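Local coordinates for protein poly-beta-1,6-N-acetyl-D-glucosamine N-deacetylase (Aggregatibacter actinomycetemcomitans, PDB 4U10) that probably removes N-acetyl groups from the exopolysaccharide poly-beta-1,6-N-acetyl-D-glucosamine through its metal-dependent polysaccharide deacetylase domain, which this chain represents, at residues A[4-10]-A[68-74]; A[10-14]-A[79-84]. The contacts are given in a common frame with arbitrary orientation. Residues are numbered along the deposited sequence.

Contact 1 of 2, residues A[4-10]-A[68-74]; sequences YGVLAYH and AVVLSFD. With ZN (zinc ion), chain D.
The ring of Y9 lies near-parallel to that of F73 but slid aside, so the two barely overlap. Their centroids are 5.2 Å apart and the planes meet at 17°. Both side chains are in the m rotamer, and Y9 CB touches F73 CD2 at 3.4 Å. Strands 4-9 and 68-74 run parallel in extended conformation, with axes 4.6 Å apart at closest and crossing at -22°. The register pairs G5 with V69, V6 with V70, L7 with L71, A8 with S72 and Y9 with F73. A ladder of hydrogen bonds joins them: G5 N to A68 O (3.2 Å), V70 N to G5 O, L7 N to V70 O and S72 N to L7 O (all 2.9 Å), Y9 N to S72 O (2.8 Å) and D74 N to Y9 O (3.0 Å). S72, with chi1 p, also donates from OG to L7 O at 2.6 Å. On one face V6 CG2 packs on V70 CB at 4.1 Å. On the other L7 CD1 meets L71 CD2 at 4.2 Å. H10 NE2 and D74 OD2, 3.4 Å apart, each bind a zinc ion at 2.1 Å, with water 1 at 2.0 Å and a further ligand atom from elsewhere. It lies beside the zinc of D75, H144 and H149, the Asp-His-His triad expected of polysaccharide deacetylases. R247 forms a salt bridge with D74 OD1. Helix 31-42 covers Y9 and L71, helix 79-91 L71 and F73, and helix 51-58 Y4 and V70. Both strands are interior: 3-13 also pairs with 248-249, and 68-75 with 47-48 and 95-99, all parallel.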
# COMPACT_ATOMS: atom_id res chain seq x y z
N TYR A 4 -2.05 4.54 -17.15
CA TYR A 4 -1.70 3.29 -16.47
C TYR A 4 -2.77 2.91 -15.43
O TYR A 4 -3.48 3.81 -14.88
CB TYR A 4 -0.29 3.39 -15.86
CG TYR A 4 -0.18 4.35 -14.70
CD1 TYR A 4 0.07 5.71 -14.92
CD2 TYR A 4 -0.39 3.91 -13.40
CE1 TYR A 4 0.15 6.60 -13.86
CE2 TYR A 4 -0.27 4.77 -12.33
CZ TYR A 4 -0.02 6.11 -12.56
OH TYR A 4 0.09 6.96 -11.53
N GLY A 5 -2.89 1.59 -15.21
CA GLY A 5 -3.75 1.03 -14.20
C GLY A 5 -2.91 0.55 -13.02
O GLY A 5 -1.74 0.30 -13.15
N VAL A 6 -3.54 0.39 -11.87
CA VAL A 6 -2.85 -0.05 -10.67
C VAL A 6 -3.64 -1.15 -9.98
O VAL A 6 -4.82 -0.98 -9.75
CB VAL A 6 -2.57 1.11 -9.68
CG1 VAL A 6 -1.73 0.58 -8.52
CG2 VAL A 6 -1.82 2.27 -10.35
N LEU A 7 -2.99 -2.25 -9.60
CA LEU A 7 -3.67 -3.28 -8.81
C LEU A 7 -3.24 -3.24 -7.34
O LEU A 7 -2.05 -3.13 -7.04
CB LEU A 7 -3.43 -4.66 -9.34
CG LEU A 7 -3.65 -4.96 -10.86
CD1 LEU A 7 -3.49 -6.47 -11.16
CD2 LEU A 7 -5.02 -4.45 -11.29
N ALA A 8 -4.20 -3.33 -6.43
CA ALA A 8 -3.87 -3.29 -4.98
C ALA A 8 -4.06 -4.64 -4.30
O ALA A 8 -5.21 -5.09 -4.11
CB ALA A 8 -4.72 -2.22 -4.27
N TYR A 9 -2.98 -5.25 -3.84
CA TYR A 9 -2.97 -6.53 -3.18
C TYR A 9 -2.61 -6.34 -1.71
O TYR A 9 -2.10 -5.31 -1.36
CB TYR A 9 -1.90 -7.47 -3.76
CG TYR A 9 -2.21 -7.99 -5.17
CD1 TYR A 9 -2.93 -9.16 -5.37
CD2 TYR A 9 -1.72 -7.32 -6.29
CE1 TYR A 9 -3.22 -9.60 -6.67
CE2 TYR A 9 -1.96 -7.78 -7.59
CZ TYR A 9 -2.70 -8.87 -7.79
OH TYR A 9 -2.95 -9.28 -9.11
N HIS A 10 -2.90 -7.33 -0.87
CA HIS A 10 -2.48 -7.32 0.54
C HIS A 10 -1.67 -8.58 0.78
O HIS A 10 -0.57 -8.75 0.17
CB HIS A 10 -3.72 -7.16 1.44
CG HIS A 10 -4.34 -5.81 1.28
ND1 HIS A 10 -5.14 -5.50 0.21
CD2 HIS A 10 -4.17 -4.68 1.98
CE1 HIS A 10 -5.49 -4.23 0.27
NE2 HIS A 10 -4.92 -3.71 1.34
N ALA A 68 0.17 -0.13 -19.71
CA ALA A 68 1.06 -0.13 -18.53
C ALA A 68 0.23 -0.43 -17.29
O ALA A 68 -0.91 -0.00 -17.17
CB ALA A 68 1.77 1.22 -18.40
N VAL A 69 0.80 -1.20 -16.36
CA VAL A 69 0.13 -1.57 -15.14
C VAL A 69 1.18 -1.57 -14.03
O VAL A 69 2.31 -2.02 -14.24
CB VAL A 69 -0.43 -2.99 -15.26
CG1 VAL A 69 -0.98 -3.46 -13.92
CG2 VAL A 69 -1.47 -3.04 -16.37
N VAL A 70 0.80 -1.06 -12.86
CA VAL A 70 1.64 -1.07 -11.67
C VAL A 70 1.02 -2.06 -10.66
O VAL A 70 -0.21 -2.09 -10.44
CB VAL A 70 1.75 0.32 -11.01
CG1 VAL A 70 2.64 0.30 -9.72
CG2 VAL A 70 2.37 1.32 -11.95
N LEU A 71 1.86 -2.84 -10.01
CA LEU A 71 1.41 -3.78 -8.98
C LEU A 71 1.75 -3.20 -7.62
O LEU A 71 2.83 -2.74 -7.47
CB LEU A 71 2.18 -5.11 -9.10
CG LEU A 71 2.07 -5.88 -10.40
CD1 LEU A 71 2.94 -7.14 -10.39
CD2 LEU A 71 0.63 -6.23 -10.72
N SER A 72 0.85 -3.29 -6.63
CA SER A 72 1.05 -2.71 -5.30
C SER A 72 0.60 -3.66 -4.17
O SER A 72 -0.41 -4.37 -4.33
CB SER A 72 0.38 -1.35 -5.18
OG SER A 72 -1.04 -1.39 -5.32
N PHE A 73 1.40 -3.71 -3.09
CA PHE A 73 1.15 -4.63 -2.00
C PHE A 73 1.21 -3.85 -0.71
O PHE A 73 2.14 -3.06 -0.48
CB PHE A 73 2.16 -5.77 -1.95
CG PHE A 73 2.15 -6.61 -3.19
CD1 PHE A 73 2.89 -6.24 -4.32
CD2 PHE A 73 1.43 -7.80 -3.24
CE1 PHE A 73 2.83 -7.01 -5.48
CE2 PHE A 73 1.39 -8.56 -4.37
CZ PHE A 73 2.08 -8.16 -5.51
N ASP A 74 0.11 -3.93 0.04
CA ASP A 74 -0.06 -3.14 1.26
C ASP A 74 0.12 -3.95 2.55
O ASP A 74 -0.35 -5.08 2.65
CB ASP A 74 -1.46 -2.55 1.39
CG ASP A 74 -1.82 -1.51 0.33
OD1 ASP A 74 -0.99 -1.11 -0.50
OD2 ASP A 74 -3.01 -1.04 0.42
ZN ZN D . -4.62 -1.59 1.63
O HOH W 1 -4.62 -1.05 3.56

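Contact 2 of 2, residues A[10-14]-A[79-84]; sequences HSVVD and TMYNVI. With ZN (zinc ion), chain D.
After H10, whose psi of -115° turns the chain, S11 to V13 are extended (strand 12-13) and D14 bends to helical angles. They pass the first turn of helix 79-91. V12 lies nearest T79 (CA-CA 6.1 Å) and V13 nearest V83 (6.5 Å). T79, chi1 p, points toward the strand. Its OG1 shares a 2.8 Å hydrogen bond with OG of S11, chi1 t. Water 2 links H10 O (2.8 Å) to T79 OG1 (3.1 Å). V12, chi1 t, packs its CB on I84 CG1 at 3.7 Å and its CG1 on V83 CG1 at 4.0 Å. V83 is also t; I84 is m, then t. In the opening pi-type turn T79 O accepts both V83 N and I84 N at 2.9 Å. V12 O lies 3.1 Å from T79 CB and 3.4 Å from V83 CG1. This is helix-on-strand packing in an alpha/beta fold: no backbone hydrogen bond crosses, and beyond the hydroxyl pair and water the join is mostly apolar, V12 on V83 and I84.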
# COMPACT_ATOMS: atom_id res chain seq x y z
N HIS A 10 -2.90 -7.33 -0.87
CA HIS A 10 -2.48 -7.32 0.54
C HIS A 10 -1.67 -8.58 0.78
O HIS A 10 -0.57 -8.75 0.17
CB HIS A 10 -3.72 -7.16 1.44
CG HIS A 10 -4.34 -5.81 1.28
ND1 HIS A 10 -5.14 -5.50 0.21
CD2 HIS A 10 -4.17 -4.68 1.98
CE1 HIS A 10 -5.49 -4.23 0.27
NE2 HIS A 10 -4.92 -3.71 1.34
N SER A 11 -2.16 -9.48 1.61
CA SER A 11 -1.42 -10.71 1.82
C SER A 11 -1.74 -11.74 0.75
O SER A 11 -2.87 -11.77 0.20
CB SER A 11 -1.66 -11.27 3.20
OG SER A 11 -0.64 -12.12 3.50
N VAL A 12 -0.74 -12.59 0.51
CA VAL A 12 -0.74 -13.69 -0.46
C VAL A 12 -0.08 -14.91 0.22
O VAL A 12 1.01 -14.83 0.74
CB VAL A 12 -0.05 -13.38 -1.80
CG1 VAL A 12 -0.19 -14.57 -2.77
CG2 VAL A 12 -0.65 -12.16 -2.48
N VAL A 13 -0.81 -16.02 0.29
CA VAL A 13 -0.39 -17.19 1.01
C VAL A 13 -0.41 -18.39 0.02
O VAL A 13 -1.18 -18.38 -0.97
CB VAL A 13 -1.30 -17.47 2.24
CG1 VAL A 13 -1.13 -16.39 3.26
CG2 VAL A 13 -2.75 -17.61 1.87
N ASP A 14 0.40 -19.41 0.30
CA ASP A 14 0.38 -20.62 -0.52
C ASP A 14 -0.94 -21.38 -0.38
O ASP A 14 -1.46 -21.91 -1.36
CB ASP A 14 1.56 -21.52 -0.18
CG ASP A 14 2.86 -21.02 -0.82
OD1 ASP A 14 2.82 -20.34 -1.90
OD2 ASP A 14 3.91 -21.28 -0.23
N THR A 79 4.53 -12.20 4.23
CA THR A 79 4.25 -12.84 2.93
C THR A 79 4.81 -12.10 1.74
O THR A 79 5.00 -12.71 0.72
CB THR A 79 2.75 -13.07 2.68
OG1 THR A 79 2.00 -11.83 2.76
CG2 THR A 79 2.26 -14.14 3.66
N MSE A 80 4.99 -10.79 1.87
CA MSE A 80 5.68 -10.00 0.84
C MSE A 80 7.02 -10.59 0.53
O MSE A 80 7.40 -10.80 -0.64
CB MSE A 80 5.75 -8.51 1.21
CG MSE A 80 6.47 -7.71 0.13
SE MSE A 80 5.29 -7.48 -1.41
CE MSE A 80 6.70 -7.14 -2.73
N TYR A 81 7.78 -10.87 1.57
CA TYR A 81 9.09 -11.45 1.33
C TYR A 81 9.07 -12.93 1.04
O TYR A 81 9.86 -13.39 0.20
CB TYR A 81 9.96 -11.21 2.54
CG TYR A 81 11.41 -11.66 2.42
CD1 TYR A 81 12.36 -10.85 1.79
CD2 TYR A 81 11.84 -12.83 3.01
CE1 TYR A 81 13.69 -11.25 1.70
CE2 TYR A 81 13.18 -13.22 2.93
CZ TYR A 81 14.09 -12.44 2.27
OH TYR A 81 15.41 -12.81 2.22
N ASN A 82 8.21 -13.68 1.75
CA ASN A 82 8.19 -15.14 1.72
C ASN A 82 7.44 -15.80 0.56
O ASN A 82 7.71 -16.96 0.24
CB ASN A 82 7.57 -15.74 3.00
CG ASN A 82 8.37 -15.43 4.22
OD1 ASN A 82 9.60 -15.28 4.15
ND2 ASN A 82 7.69 -15.25 5.36
N VAL A 83 6.45 -15.12 -0.00
CA VAL A 83 5.57 -15.70 -0.97
C VAL A 83 5.61 -14.84 -2.21
O VAL A 83 5.93 -15.33 -3.27
CB VAL A 83 4.13 -15.80 -0.43
CG1 VAL A 83 3.16 -16.27 -1.53
CG2 VAL A 83 4.07 -16.72 0.79
N ILE A 84 5.42 -13.54 -2.07
CA ILE A 84 5.25 -12.68 -3.23
C ILE A 84 6.57 -12.45 -3.97
O ILE A 84 6.64 -12.56 -5.19
CB ILE A 84 4.60 -11.36 -2.81
CG1 ILE A 84 3.18 -11.63 -2.34
CG2 ILE A 84 4.56 -10.38 -3.97
CD1 ILE A 84 2.68 -10.65 -1.32
ZN ZN D . -4.62 -1.59 1.63
O HOH W 2 1.88 -9.01 1.40
O HOH W 3 6.08 -19.71 -1.16
O HOH W 1 -4.62 -1.05 3.56

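From the N terminus, strand 3-13 supplies the first half of both contacts: residues 4-10 to contact 1, then 10-14 to contact 2, with H10 in each. The chain next passes through helices 31-42 and 51-58. Strand 68-75 returns beside strand 3-13 and closes the loop of contact 1. Helix 79-91 follows directly and closes contact 2. The segments alternate along the chain, so the two loops cross. The contacts touch where F73 CB meets M80 SE at 3.6 Å and F73 CD2 meets I84 CD1 at 3.7 Å. Together they join strands 3-13 and 68-75, which carry zinc ligands H10 and D74, and pack helix 79-91 against the first strand beyond H10.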